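Local coordinates for protein 2',5'-phosphodiesterase 12 (Homo sapiens, PDB 4Z0V) that belongs to the endonuclease/exonuclease/phosphatase family, joining an E-set-like N-terminal domain to a DNase I-like domain that carries a bound magnesium ion, at residues A21-C26 with G106-D111; Y131-D136 with N164-E169; V147-C152 with N382-F387. One frame throughout, in Å; residues are numbered along the deposited sequence. Where two conformers were deposited one is given.

Contact 1: residues A21-C26 with G106-D111; sequences AGFPVC and GTCTFD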
ATOM      1  N   ALA A  21     -18.409   6.122  13.647  1.00 12.38           N
ATOM      2  CA  ALA A  21     -19.085   4.876  14.011  1.00 13.04           C
ATOM      3  C   ALA A  21     -18.808   3.811  12.950  1.00 16.28           C
ATOM      4  O   ALA A  21     -18.901   4.120  11.769  1.00 16.11           O
ATOM      5  CB  ALA A  21     -20.584   5.118  14.116  1.00 14.96           C
ATOM      6  N   GLY A  22     -18.424   2.610  13.371  1.00 13.32           N
ATOM      7  CA  GLY A  22     -18.123   1.513  12.451  1.00 13.88           C
ATOM      8  C   GLY A  22     -16.736   1.535  11.846  1.00 16.55           C
ATOM      9  O   GLY A  22     -16.399   0.644  11.048  1.00 16.48           O
ATOM     10  N   PHE A  23     -15.899   2.504  12.264  1.00 11.67           N
ATOM     11  CA  PHE A  23     -14.514   2.662  11.780  1.00 10.51           C
ATOM     12  C   PHE A  23     -13.576   2.469  12.948  1.00 16.27           C
ATOM     13  O   PHE A  23     -13.783   3.087  14.000  1.00 14.48           O
ATOM     14  CB  PHE A  23     -14.281   4.023  11.101  1.00 11.00           C
ATOM     15  CG  PHE A  23     -14.928   4.083   9.739  1.00 11.57           C
ATOM     16  CD1 PHE A  23     -16.311   4.186   9.612  1.00 13.83           C
ATOM     17  CD2 PHE A  23     -14.163   3.948   8.583  1.00 11.68           C
ATOM     18  CE1 PHE A  23     -16.913   4.187   8.355  1.00 14.49           C
ATOM     19  CE2 PHE A  23     -14.768   3.959   7.323  1.00 14.16           C
ATOM     20  CZ  PHE A  23     -16.138   4.045   7.219  1.00 13.77           C
ATOM     21  N   PRO A  24     -12.566   1.594  12.796  1.00 15.34           N
ATOM     22  CA  PRO A  24     -11.676   1.302  13.931  1.00 14.89           C
ATOM     23  C   PRO A  24     -10.840   2.495  14.351  1.00 18.29           C
ATOM     24  O   PRO A  24     -10.283   3.183  13.507  1.00 21.05           O
ATOM     25  CB  PRO A  24     -10.791   0.147  13.412  1.00 17.23           C
ATOM     26  CG  PRO A  24     -10.824   0.276  11.906  1.00 22.26           C
ATOM     27  CD  PRO A  24     -12.235   0.757  11.611  1.00 17.34           C
ATOM     28  N   VAL A  25     -10.771   2.738  15.672  1.00 14.06           N
ATOM     29  CA  VAL A  25      -9.983   3.796  16.307  1.00 13.41           C
ATOM     30  C   VAL A  25      -8.659   3.142  16.672  1.00 16.95           C
ATOM     31  O   VAL A  25      -8.637   2.258  17.542  1.00 13.83           O
ATOM     32  CB  VAL A  25     -10.698   4.407  17.550  1.00 15.54           C
ATOM     33  CG1 VAL A  25      -9.826   5.490  18.187  1.00 16.09           C
ATOM     34  CG2 VAL A  25     -12.063   4.975  17.176  1.00 14.94           C
ATOM     35  N   CYS A  26      -7.586   3.525  15.958  1.00 16.05           N
ATOM     36  CA  CYS A  26      -6.270   2.898  16.083  1.00 15.86           C
ATOM     37  C   CYS A  26      -5.281   3.859  16.717  1.00 18.14           C
ATOM     38  O   CYS A  26      -4.724   4.720  16.037  1.00 17.16           O
ATOM     39  CB  CYS A  26      -5.791   2.419  14.712  1.00 16.43           C
ATOM     40  SG  CYS A  26      -6.981   1.362  13.853  1.00 20.63           S
ATOM     41  N   GLY A 106     -22.457   6.003   4.689  1.00 21.32           N
ATOM     42  CA  GLY A 106     -23.435   4.916   4.738  1.00 21.30           C
ATOM     43  C   GLY A 106     -22.898   3.586   4.235  1.00 25.23           C
ATOM     44  O   GLY A 106     -23.147   2.533   4.832  1.00 25.49           O
ATOM     45  N   THR A 107     -22.137   3.645   3.136  1.00 19.52           N
ATOM     46  CA  THR A 107     -21.517   2.486   2.478  0.50 18.06           C
ATOM     47  C   THR A 107     -20.126   2.829   2.003  1.00 20.32           C
ATOM     48  O   THR A 107     -19.856   3.992   1.718  1.00 20.20           O
ATOM     49  CB  THR A 107     -22.328   2.020   1.240  0.50 20.39           C
ATOM     50  OG1 THR A 107     -22.230   3.000   0.201  0.50 21.10           O
ATOM     51  CG2 THR A 107     -23.772   1.675   1.543  0.50 15.79           C
ATOM     52  N   CYS A 108     -19.251   1.825   1.882  1.00 15.11           N
ATOM     53  CA  CYS A 108     -17.914   2.007   1.292  1.00 13.56           C
ATOM     54  C   CYS A 108     -17.778   0.928   0.282  1.00 13.83           C
ATOM     55  O   CYS A 108     -18.297  -0.154   0.523  1.00 11.53           O
ATOM     56  CB  CYS A 108     -16.790   1.952   2.318  1.00 14.45           C
ATOM     57  SG  CYS A 108     -16.747   3.373   3.431  1.00 18.39           S
ATOM     58  N   THR A 109     -17.007   1.170  -0.785  1.00 11.66           N
ATOM     59  CA  THR A 109     -16.820   0.183  -1.861  1.00 12.55           C
ATOM     60  C   THR A 109     -16.175  -1.106  -1.355  1.00 16.76           C
ATOM     61  O   THR A 109     -16.377  -2.166  -1.944  1.00 18.03           O
ATOM     62  CB  THR A 109     -15.985   0.781  -2.979  1.00 14.71           C
ATOM     63  OG1 THR A 109     -14.668   1.000  -2.477  1.00 16.17           O
ATOM     64  CG2 THR A 109     -16.589   2.066  -3.539  1.00 13.86           C
ATOM     65  N   PHE A 110     -15.359  -1.010  -0.290  1.00 11.73           N
ATOM     66  CA  PHE A 110     -14.683  -2.188   0.223  1.00 11.22           C
ATOM     67  C   PHE A 110     -15.572  -3.029   1.154  1.00 13.95           C
ATOM     68  O   PHE A 110     -15.131  -4.108   1.560  1.00 13.52           O
ATOM     69  CB  PHE A 110     -13.379  -1.759   0.930  1.00 12.09           C
ATOM     70  CG  PHE A 110     -13.531  -0.632   1.932  1.00 10.94           C
ATOM     71  CD1 PHE A 110     -14.096  -0.861   3.184  1.00 13.76           C
ATOM     72  CD2 PHE A 110     -13.107   0.661   1.621  1.00 13.20           C
ATOM     73  CE1 PHE A 110     -14.193   0.171   4.123  1.00 14.97           C
ATOM     74  CE2 PHE A 110     -13.201   1.695   2.563  1.00 15.20           C
ATOM     75  CZ  PHE A 110     -13.739   1.442   3.800  1.00 13.53           C
ATOM     76  N   ASP A 111     -16.798  -2.555   1.538  1.00 12.45           N
ATOM     77  CA  ASP A 111     -17.674  -3.338   2.439  1.00 12.29           C
ATOM     78  C   ASP A 111     -17.985  -4.738   1.880  1.00 15.19           C
ATOM     79  O   ASP A 111     -17.821  -5.727   2.591  1.00 14.14           O
ATOM     80  CB  ASP A 111     -18.979  -2.613   2.751  1.00 15.50           C
ATOM     81  CG  ASP A 111     -18.832  -1.324   3.526  1.00 20.89           C
ATOM     82  OD1 ASP A 111     -17.779  -1.134   4.180  1.00 19.84           O
ATOM     83  OD2 ASP A 111     -19.769  -0.506   3.486  1.00 24.79           O
TER
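Cys108 is the first residue along 106-111 to touch the other segment, and it does so through sulfur: its SG sits 3.9 Å from CZ of Phe23. The sulfur approaches at the rim of the ring, 84° off the ring normal, so it lies close to the plane and meets C-H groups, not the pi face. With SG turned beside the backbone N and anti to the carbonyl carbon (chi1 -70°), the thiol is aimed at Phe23. The backbone that presents it is fixed locally. Cys108 N donates to Asp111 OD2 at 2.9 Å, arriving from above the carboxylate plane, and Asp111 N returns a bond to Cys108 O at 3.0 Å. Between these two residues, Thr109 OG1 is hydrogen-bonded to His426.

Phe110 follows, and one face of its ring lies over CB of Cys108, 3.4 Å from the plane and displaced toward the rim. The ring edge then looks at Phe23, with CZ of Phe110 a loose 4.5 Å from CE2 of Phe23. The small cross-segment contact is thus shared by a sulfur and a second aromatic rim. Helix 159-172 also borders Phe23: Asn164 and Leu165 pack on it, while Lys168 makes a cation-pi contact with the ring and a hydrogen bond to Gly22 O. What results is a buried Cys sulfur-aromatic contact at an interdomain seam, where a loop of the N-terminal domain inserts one phenylalanine against Cys108 and the start of helix 110-113.

Contact 2: residues Y131-D136 with N164-E169; sequences YNILAD and NLIQKE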
ATOM      1  N   TYR A 131      -1.931  -1.218  -3.504  1.00  8.68           N
ATOM      2  CA  TYR A 131      -2.882  -0.097  -3.498  1.00  8.45           C
ATOM      3  C   TYR A 131      -2.192   1.250  -3.543  1.00  9.77           C
ATOM      4  O   TYR A 131      -1.369   1.529  -2.682  1.00  9.06           O
ATOM      5  CB  TYR A 131      -3.670  -0.208  -2.174  1.00  9.26           C
ATOM      6  CG  TYR A 131      -4.918   0.627  -1.961  1.00  9.33           C
ATOM      7  CD1 TYR A 131      -5.559   1.256  -3.032  1.00 11.32           C
ATOM      8  CD2 TYR A 131      -5.538   0.679  -0.707  1.00  9.35           C
ATOM      9  CE1 TYR A 131      -6.781   1.912  -2.858  1.00 12.13           C
ATOM     10  CE2 TYR A 131      -6.748   1.352  -0.519  1.00 10.00           C
ATOM     11  CZ  TYR A 131      -7.377   1.947  -1.603  1.00 12.89           C
ATOM     12  OH  TYR A 131      -8.594   2.565  -1.419  1.00 12.47           O
ATOM     13  N   ASN A 132      -2.564   2.098  -4.518  1.00  7.34           N
ATOM     14  CA  ASN A 132      -2.061   3.469  -4.593  1.00  6.72           C
ATOM     15  C   ASN A 132      -3.106   4.254  -3.800  1.00  9.81           C
ATOM     16  O   ASN A 132      -4.268   4.313  -4.219  1.00  8.17           O
ATOM     17  CB  ASN A 132      -1.893   3.935  -6.062  1.00  8.56           C
ATOM     18  CG  ASN A 132      -1.531   5.407  -6.178  1.00 12.80           C
ATOM     19  OD1 ASN A 132      -2.013   6.241  -5.395  1.00 11.18           O
ATOM     20  ND2 ASN A 132      -0.696   5.766  -7.184  1.00  8.67           N
ATOM     21  N   ILE A 133      -2.721   4.766  -2.641  1.00  7.40           N
ATOM     22  CA  ILE A 133      -3.674   5.343  -1.672  1.00  7.60           C
ATOM     23  C   ILE A 133      -3.887   6.852  -1.823  1.00 11.80           C
ATOM     24  O   ILE A 133      -4.651   7.412  -1.018  1.00 11.31           O
ATOM     25  CB  ILE A 133      -3.300   4.971  -0.204  1.00  9.77           C
ATOM     26  CG1 ILE A 133      -1.887   5.515   0.191  1.00 10.33           C
ATOM     27  CG2 ILE A 133      -3.420   3.422  -0.006  1.00  9.97           C
ATOM     28  CD1 ILE A 133      -1.614   5.467   1.748  1.00 12.46           C
ATOM     29  N   LEU A 134      -3.322   7.468  -2.886  1.00  8.82           N
ATOM     30  CA  LEU A 134      -3.474   8.905  -3.241  1.00 10.27           C
ATOM     31  C   LEU A 134      -2.886   9.804  -2.150  1.00 12.19           C
ATOM     32  O   LEU A 134      -3.472  10.011  -1.062  1.00 11.92           O
ATOM     33  CB  LEU A 134      -4.968   9.235  -3.513  1.00 10.62           C
ATOM     34  CG  LEU A 134      -5.368  10.711  -3.756  1.00 13.95           C
ATOM     35  CD1 LEU A 134      -4.548  11.334  -4.885  1.00 15.12           C
ATOM     36  CD2 LEU A 134      -6.870  10.809  -4.031  1.00 13.30           C
ATOM     37  N   ALA A 135      -1.704  10.365  -2.457  1.00 10.05           N
ATOM     38  CA  ALA A 135      -0.993  11.142  -1.471  1.00  8.72           C
ATOM     39  C   ALA A 135      -1.668  12.482  -1.192  1.00 12.73           C
ATOM     40  O   ALA A 135      -2.132  13.186  -2.108  1.00 11.76           O
ATOM     41  CB  ALA A 135       0.448  11.362  -1.895  1.00  9.26           C
ATOM     42  N   ASP A 136      -1.707  12.834   0.095  1.00 11.83           N
ATOM     43  CA  ASP A 136      -2.232  14.136   0.510  1.00 13.13           C
ATOM     44  C   ASP A 136      -1.374  15.259  -0.081  1.00 16.57           C
ATOM     45  O   ASP A 136      -1.900  16.338  -0.352  1.00 16.35           O
ATOM     46  CB  ASP A 136      -2.247  14.253   2.040  1.00 15.04           C
ATOM     47  CG  ASP A 136      -2.809  15.584   2.486  1.00 18.25           C
ATOM     48  OD1 ASP A 136      -3.993  15.837   2.217  1.00 19.46           O
ATOM     49  OD2 ASP A 136      -2.037  16.399   3.028  1.00 20.98           O
ATOM     50  N   ASN A 164      -9.281   7.442   7.687  1.00  9.33           N
ATOM     51  CA  ASN A 164     -10.198   6.561   8.418  1.00 10.19           C
ATOM     52  C   ASN A 164     -10.684   5.403   7.527  1.00 13.67           C
ATOM     53  O   ASN A 164     -10.671   4.235   7.937  1.00 12.54           O
ATOM     54  CB  ASN A 164     -11.370   7.352   8.948  1.00 14.03           C
ATOM     55  CG  ASN A 164     -11.441   7.346  10.444  1.00 44.05           C
ATOM     56  OD1 ASN A 164     -12.344   6.759  11.033  1.00 39.59           O
ATOM     57  ND2 ASN A 164     -10.477   7.971  11.091  1.00 41.21           N
ATOM     58  N   LEU A 165     -11.057   5.736   6.285  1.00 10.41           N
ATOM     59  CA  LEU A 165     -11.523   4.726   5.342  1.00  9.93           C
ATOM     60  C   LEU A 165     -10.422   3.761   4.974  1.00 12.31           C
ATOM     61  O   LEU A 165     -10.675   2.564   4.926  1.00 11.08           O
ATOM     62  CB  LEU A 165     -12.077   5.399   4.074  1.00  9.27           C
ATOM     63  CG  LEU A 165     -13.561   5.754   4.088  1.00 11.59           C
ATOM     64  CD1 LEU A 165     -13.888   6.749   5.198  1.00  9.67           C
ATOM     65  CD2 LEU A 165     -13.960   6.358   2.747  1.00 11.62           C
ATOM     66  N   ILE A 166      -9.199   4.264   4.756  1.00 10.15           N
ATOM     67  CA  ILE A 166      -8.040   3.430   4.357  1.00  9.16           C
ATOM     68  C   ILE A 166      -7.684   2.489   5.509  1.00 10.30           C
ATOM     69  O   ILE A 166      -7.394   1.325   5.283  1.00 10.71           O
ATOM     70  CB  ILE A 166      -6.837   4.318   3.926  1.00 11.67           C
ATOM     71  CG1 ILE A 166      -7.098   4.950   2.522  1.00 11.81           C
ATOM     72  CG2 ILE A 166      -5.509   3.514   3.908  1.00 12.31           C
ATOM     73  CD1 ILE A 166      -6.264   6.262   2.240  1.00 15.30           C
ATOM     74  N   GLN A 167      -7.765   2.971   6.742  1.00  8.09           N
ATOM     75  CA  GLN A 167      -7.501   2.120   7.891  1.00  7.89           C
ATOM     76  C   GLN A 167      -8.532   1.006   7.973  1.00 11.92           C
ATOM     77  O   GLN A 167      -8.159  -0.158   8.120  1.00 10.75           O
ATOM     78  CB  GLN A 167      -7.508   2.947   9.191  1.00  9.48           C
ATOM     79  CG  GLN A 167      -6.233   3.792   9.369  1.00  9.47           C
ATOM     80  CD  GLN A 167      -6.315   4.569  10.683  1.00 20.12           C
ATOM     81  OE1 GLN A 167      -7.390   4.906  11.162  1.00 22.57           O
ATOM     82  NE2 GLN A 167      -5.188   4.860  11.309  1.00 18.20           N
ATOM     83  N   LYS A 168      -9.818   1.346   7.808  1.00 11.69           N
ATOM     84  CA  LYS A 168     -10.872   0.334   7.850  1.00 10.98           C
ATOM     85  C   LYS A 168     -10.693  -0.666   6.687  1.00 12.02           C
ATOM     86  O   LYS A 168     -10.778  -1.870   6.876  1.00 11.87           O
ATOM     87  CB  LYS A 168     -12.260   0.988   7.795  1.00 12.35           C
ATOM     88  CG  LYS A 168     -13.369  -0.080   7.945  1.00 13.84           C
ATOM     89  CD  LYS A 168     -14.768   0.479   8.022  1.00 13.30           C
ATOM     90  CE  LYS A 168     -15.780  -0.647   8.219  1.00 15.49           C
ATOM     91  NZ  LYS A 168     -17.147  -0.057   8.381  1.00 17.11           N
ATOM     92  N   GLU A 169     -10.419  -0.139   5.509  1.00  8.17           N
ATOM     93  CA  GLU A 169     -10.235  -0.948   4.307  1.00  8.26           C
ATOM     94  C   GLU A 169      -9.095  -1.951   4.468  1.00  9.56           C
ATOM     95  O   GLU A 169      -9.291  -3.147   4.286  1.00 10.32           O
ATOM     96  CB  GLU A 169      -9.974  -0.057   3.091  1.00  8.46           C
ATOM     97  CG  GLU A 169      -9.799  -0.917   1.850  1.00  9.77           C
ATOM     98  CD  GLU A 169      -9.735  -0.139   0.563  1.00 14.42           C
ATOM     99  OE1 GLU A 169      -9.619  -0.789  -0.500  1.00 16.09           O
ATOM    100  OE2 GLU A 169      -9.785   1.110   0.611  1.00 14.21           O
TER
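Tyr131 overlaps the carboxylate of Glu169 with the outer part of its ring: CE2 comes within 3.2 Å of Glu169 OE2, and the hydroxyl OH donates to the same oxygen at 2.8 Å. The two side chains approach from opposite directions. Their planes stand 58° apart, and the phenol reaches OE2 on its syn side, 23° out of the carboxylate plane. Both partners are stretched toward the meeting point: Glu169 is extended all the way from its backbone N (chi1 -179°), while CG of Tyr131 is likewise anti to its own N, which sends the ring out to the helix. The other carboxylate oxygen, OE1, is hydrogen-bonded to the hydroxyl of Tyr173, so a tyrosine hydroxyl meets each oxygen of this buried acid.

Beneath the polar pair runs an apolar one. CD1 of Ile166 lies 4.1 Å from CB of Ile133 and 3.8 Å from the carbonyl O of Ile133, which is itself hydrogen-bonded to Arg162. Ile133 works in two directions, because its CG2 also covers one face of the Tyr131 ring, 3.5 Å above the plane and toward the rim. Leu192 of helix 185-198 touches both isoleucines and extends the apolar layer.

Where the strand ends, Asn132 OD1 accepts from Leu134 N at 3.1 Å in an Asx turn; ND2 is bonded to Asp327. The side chain of Ile133 is about 9 Å from the bound magnesium ion. The chain passes from strand 125-132, through two short helices and helix 159-172, to the neighbouring parallel strand 177-184: a beta-alpha-beta crossover whose long helix packs here against the end of the first strand and the loop after it, within the DNase I-like domain.

Contact 3: residues V147-C152 with N382-F387; sequences VLYPYC and NYVGGF
Tyr151 and Val384 meet where a tight beta-hairpin, whose type II turn runs from Val384 to Phe387, faces the type I turn from Tyr149 to Cys152 that follows helix 142-148. The close-packed part is built on two tyrosines. Tyr151 OH accepts from Gly385 N at 3.2 Å with an N-H...O angle of 149°, and it lies 3.5 Å from CB of Val384; the same hydroxyl is hydrogen-bonded to Leu421 O. A chi1 of 47° puts the ring in the crowded position between backbone N and carbonyl carbon, which swings the phenol across to the hairpin.

Tyr149 offers its edge instead: CG1 of Val384 lies 3.9 Å from CE1 of Tyr149, near the ring plane, while CB of Leu148 sits over the centre of one face. The Tyr149 hydroxyl is hydrogen-bonded to Asp429 OD2, and the side chain is about 5 Å from the bound magnesium ion, which places the Tyr149-Val384 contact near the ion.

The looser part, between the partly exposed Leu148 and Gly385, is bridged by a water that donates firmly to Leu148 O at 2.8 Å and only weakly to Gly385 O at 3.4 Å.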
ATOM      1  N   VAL A 147     -10.015  20.834 -10.330  1.00 20.92           N
ATOM      2  CA  VAL A 147      -9.803  20.359 -11.716  1.00 20.81           C
ATOM      3  C   VAL A 147      -9.846  18.821 -11.777  1.00 21.83           C
ATOM      4  O   VAL A 147     -10.532  18.266 -12.636  1.00 19.54           O
ATOM      5  CB  VAL A 147      -8.482  20.917 -12.350  1.00 25.10           C
ATOM      6  CG1 VAL A 147      -8.200  20.315 -13.735  1.00 24.30           C
ATOM      7  CG2 VAL A 147      -8.494  22.444 -12.418  1.00 25.96           C
ATOM      8  N   LEU A 148      -9.111  18.133 -10.883  1.00 17.80           N
ATOM      9  CA  LEU A 148      -9.040  16.665 -10.940  1.00 16.95           C
ATOM     10  C   LEU A 148     -10.265  15.964 -10.369  1.00 18.74           C
ATOM     11  O   LEU A 148     -10.765  15.036 -10.992  1.00 18.35           O
ATOM     12  CB  LEU A 148      -7.793  16.136 -10.205  1.00 16.83           C
ATOM     13  CG  LEU A 148      -6.399  16.563 -10.701  1.00 20.18           C
ATOM     14  CD1 LEU A 148      -5.314  15.827  -9.915  1.00 18.97           C
ATOM     15  CD2 LEU A 148      -6.206  16.256 -12.176  1.00 21.44           C
ATOM     16  N   TYR A 149     -10.738  16.371  -9.176  1.00 14.46           N
ATOM     17  CA  TYR A 149     -11.830  15.658  -8.517  1.00 14.44           C
ATOM     18  C   TYR A 149     -12.975  16.618  -8.118  1.00 18.87           C
ATOM     19  O   TYR A 149     -13.419  16.585  -6.972  1.00 17.68           O
ATOM     20  CB  TYR A 149     -11.266  14.923  -7.272  1.00 13.65           C
ATOM     21  CG  TYR A 149      -9.916  14.260  -7.469  1.00 15.51           C
ATOM     22  CD1 TYR A 149      -9.750  13.228  -8.390  1.00 15.79           C
ATOM     23  CD2 TYR A 149      -8.809  14.642  -6.708  1.00 16.47           C
ATOM     24  CE1 TYR A 149      -8.521  12.582  -8.544  1.00 13.73           C
ATOM     25  CE2 TYR A 149      -7.571  14.008  -6.861  1.00 17.28           C
ATOM     26  CZ  TYR A 149      -7.434  12.984  -7.787  1.00 18.73           C
ATOM     27  OH  TYR A 149      -6.221  12.360  -7.963  1.00 17.74           O
ATOM     28  N   PRO A 150     -13.524  17.438  -9.054  1.00 18.32           N
ATOM     29  CA  PRO A 150     -14.574  18.399  -8.650  1.00 17.83           C
ATOM     30  C   PRO A 150     -15.877  17.736  -8.199  1.00 21.24           C
ATOM     31  O   PRO A 150     -16.634  18.327  -7.414  1.00 23.14           O
ATOM     32  CB  PRO A 150     -14.788  19.236  -9.912  1.00 19.38           C
ATOM     33  CG  PRO A 150     -14.332  18.362 -11.050  1.00 24.19           C
ATOM     34  CD  PRO A 150     -13.168  17.597 -10.479  1.00 20.29           C
ATOM     35  N   TYR A 151     -16.093  16.489  -8.644  1.00 18.01           N
ATOM     36  CA  TYR A 151     -17.241  15.643  -8.337  1.00 16.43           C
ATOM     37  C   TYR A 151     -17.187  15.065  -6.926  1.00 19.74           C
ATOM     38  O   TYR A 151     -18.179  14.514  -6.457  1.00 18.40           O
ATOM     39  CB  TYR A 151     -17.328  14.484  -9.356  1.00 17.19           C
ATOM     40  CG  TYR A 151     -16.008  13.770  -9.595  1.00 15.98           C
ATOM     41  CD1 TYR A 151     -15.524  12.828  -8.690  1.00 16.28           C
ATOM     42  CD2 TYR A 151     -15.233  14.055 -10.718  1.00 16.31           C
ATOM     43  CE1 TYR A 151     -14.302  12.190  -8.893  1.00 15.43           C
ATOM     44  CE2 TYR A 151     -14.000  13.436 -10.922  1.00 16.24           C
ATOM     45  CZ  TYR A 151     -13.534  12.513 -10.000  1.00 18.66           C
ATOM     46  OH  TYR A 151     -12.358  11.850 -10.243  1.00 15.20           O
ATOM     47  N   CYS A 152     -16.024  15.126  -6.267  1.00 15.79           N
ATOM     48  CA  CYS A 152     -15.864  14.527  -4.950  1.00 15.65           C
ATOM     49  C   CYS A 152     -16.226  15.532  -3.884  1.00 22.12           C
ATOM     50  O   CYS A 152     -15.862  16.687  -4.001  1.00 23.02           O
ATOM     51  CB  CYS A 152     -14.431  14.021  -4.774  1.00 15.53           C
ATOM     52  SG  CYS A 152     -14.137  13.174  -3.203  1.00 19.18           S
ATOM     53  N   ASN A 382      -7.963   2.451 -11.890  1.00 11.88           N
ATOM     54  CA  ASN A 382      -7.918   3.889 -11.698  1.00 10.20           C
ATOM     55  C   ASN A 382      -9.122   4.467 -12.425  1.00 13.62           C
ATOM     56  O   ASN A 382      -9.303   4.148 -13.596  1.00 14.08           O
ATOM     57  CB  ASN A 382      -6.604   4.448 -12.211  1.00  8.50           C
ATOM     58  CG  ASN A 382      -6.513   5.966 -12.205  1.00 24.16           C
ATOM     59  OD1 ASN A 382      -6.370   6.577 -13.237  1.00 29.56           O
ATOM     60  ND2 ASN A 382      -6.466   6.597 -11.047  1.00 19.98           N
ATOM     61  N   TYR A 383      -9.993   5.232 -11.729  1.00 10.72           N
ATOM     62  CA  TYR A 383     -11.213   5.724 -12.409  1.00 10.32           C
ATOM     63  C   TYR A 383     -11.504   7.156 -11.970  1.00 13.93           C
ATOM     64  O   TYR A 383     -11.980   7.385 -10.857  1.00 12.67           O
ATOM     65  CB  TYR A 383     -12.389   4.791 -12.095  1.00 11.50           C
ATOM     66  CG  TYR A 383     -13.590   5.033 -12.980  1.00 13.21           C
ATOM     67  CD1 TYR A 383     -14.505   6.041 -12.688  1.00 14.24           C
ATOM     68  CD2 TYR A 383     -13.778   4.297 -14.148  1.00 15.06           C
ATOM     69  CE1 TYR A 383     -15.616   6.264 -13.495  1.00 14.36           C
ATOM     70  CE2 TYR A 383     -14.871   4.535 -14.981  1.00 15.87           C
ATOM     71  CZ  TYR A 383     -15.779   5.529 -14.653  1.00 22.29           C
ATOM     72  OH  TYR A 383     -16.837   5.814 -15.475  1.00 19.36           O
ATOM     73  N   VAL A 384     -11.180   8.114 -12.829  1.00 11.55           N
ATOM     74  CA  VAL A 384     -11.336   9.534 -12.494  1.00 11.59           C
ATOM     75  C   VAL A 384     -12.127  10.247 -13.601  1.00 18.85           C
ATOM     76  O   VAL A 384     -12.447   9.634 -14.615  1.00 19.70           O
ATOM     77  CB  VAL A 384      -9.958  10.207 -12.241  1.00 15.06           C
ATOM     78  CG1 VAL A 384      -9.321   9.652 -10.980  1.00 14.74           C
ATOM     79  CG2 VAL A 384      -9.009  10.040 -13.438  1.00 14.99           C
ATOM     80  N   GLY A 385     -12.450  11.506 -13.385  1.00 17.32           N
ATOM     81  CA  GLY A 385     -13.106  12.288 -14.427  1.00 18.35           C
ATOM     82  C   GLY A 385     -12.106  12.450 -15.557  1.00 25.14           C
ATOM     83  O   GLY A 385     -10.980  12.895 -15.322  1.00 26.14           O
ATOM     84  N   GLY A 386     -12.461  11.980 -16.745  1.00 22.70           N
ATOM     85  CA  GLY A 386     -11.590  12.106 -17.912  1.00 22.12           C
ATOM     86  C   GLY A 386     -10.646  10.954 -18.198  1.00 22.98           C
ATOM     87  O   GLY A 386      -9.986  10.951 -19.240  1.00 21.33           O
ATOM     88  N   PHE A 387     -10.563   9.950 -17.289  1.00 16.98           N
ATOM     89  CA  PHE A 387      -9.659   8.836 -17.527  1.00 15.45           C
ATOM     90  C   PHE A 387     -10.019   7.626 -16.718  1.00 18.09           C
ATOM     91  O   PHE A 387     -10.370   7.747 -15.549  1.00 16.25           O
ATOM     92  CB  PHE A 387      -8.194   9.225 -17.175  1.00 18.01           C
ATOM     93  CG  PHE A 387      -7.221   8.081 -17.374  1.00 21.28           C
ATOM     94  CD1 PHE A 387      -6.723   7.780 -18.637  1.00 25.10           C
ATOM     95  CD2 PHE A 387      -6.827   7.283 -16.300  1.00 24.41           C
ATOM     96  CE1 PHE A 387      -5.864   6.693 -18.828  1.00 26.80           C
ATOM     97  CE2 PHE A 387      -5.969   6.193 -16.493  1.00 27.51           C
ATOM     98  CZ  PHE A 387      -5.495   5.904 -17.759  1.00 25.60           C
TER
HETATM   99  O   HOH W   1      -8.982  13.619 -12.631  1.00 39.56           O

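Taken together, the three contacts illustrate how chemistry follows position in a two-domain protein. Contact 2 is the most central, an interior packing of helix on strand with a buried carboxylate. Contact 1, also buried but at the seam between domains, relies on sulfur and aromatic rims. Contact 3 lies farther out, joins two turns, and admits water. Contacts 1 and 2 are tied by helix 159-172: CZ of Phe110 lies 3.5 Å from O of Leu165, so this one helix serves both the core and the interdomain seam. Contacts 2 and 3 have centres about 17 Å apart yet meet where CD1 of Leu134 lies 3.7 Å from OH of Tyr149. Contacts 1 and 3 do not touch.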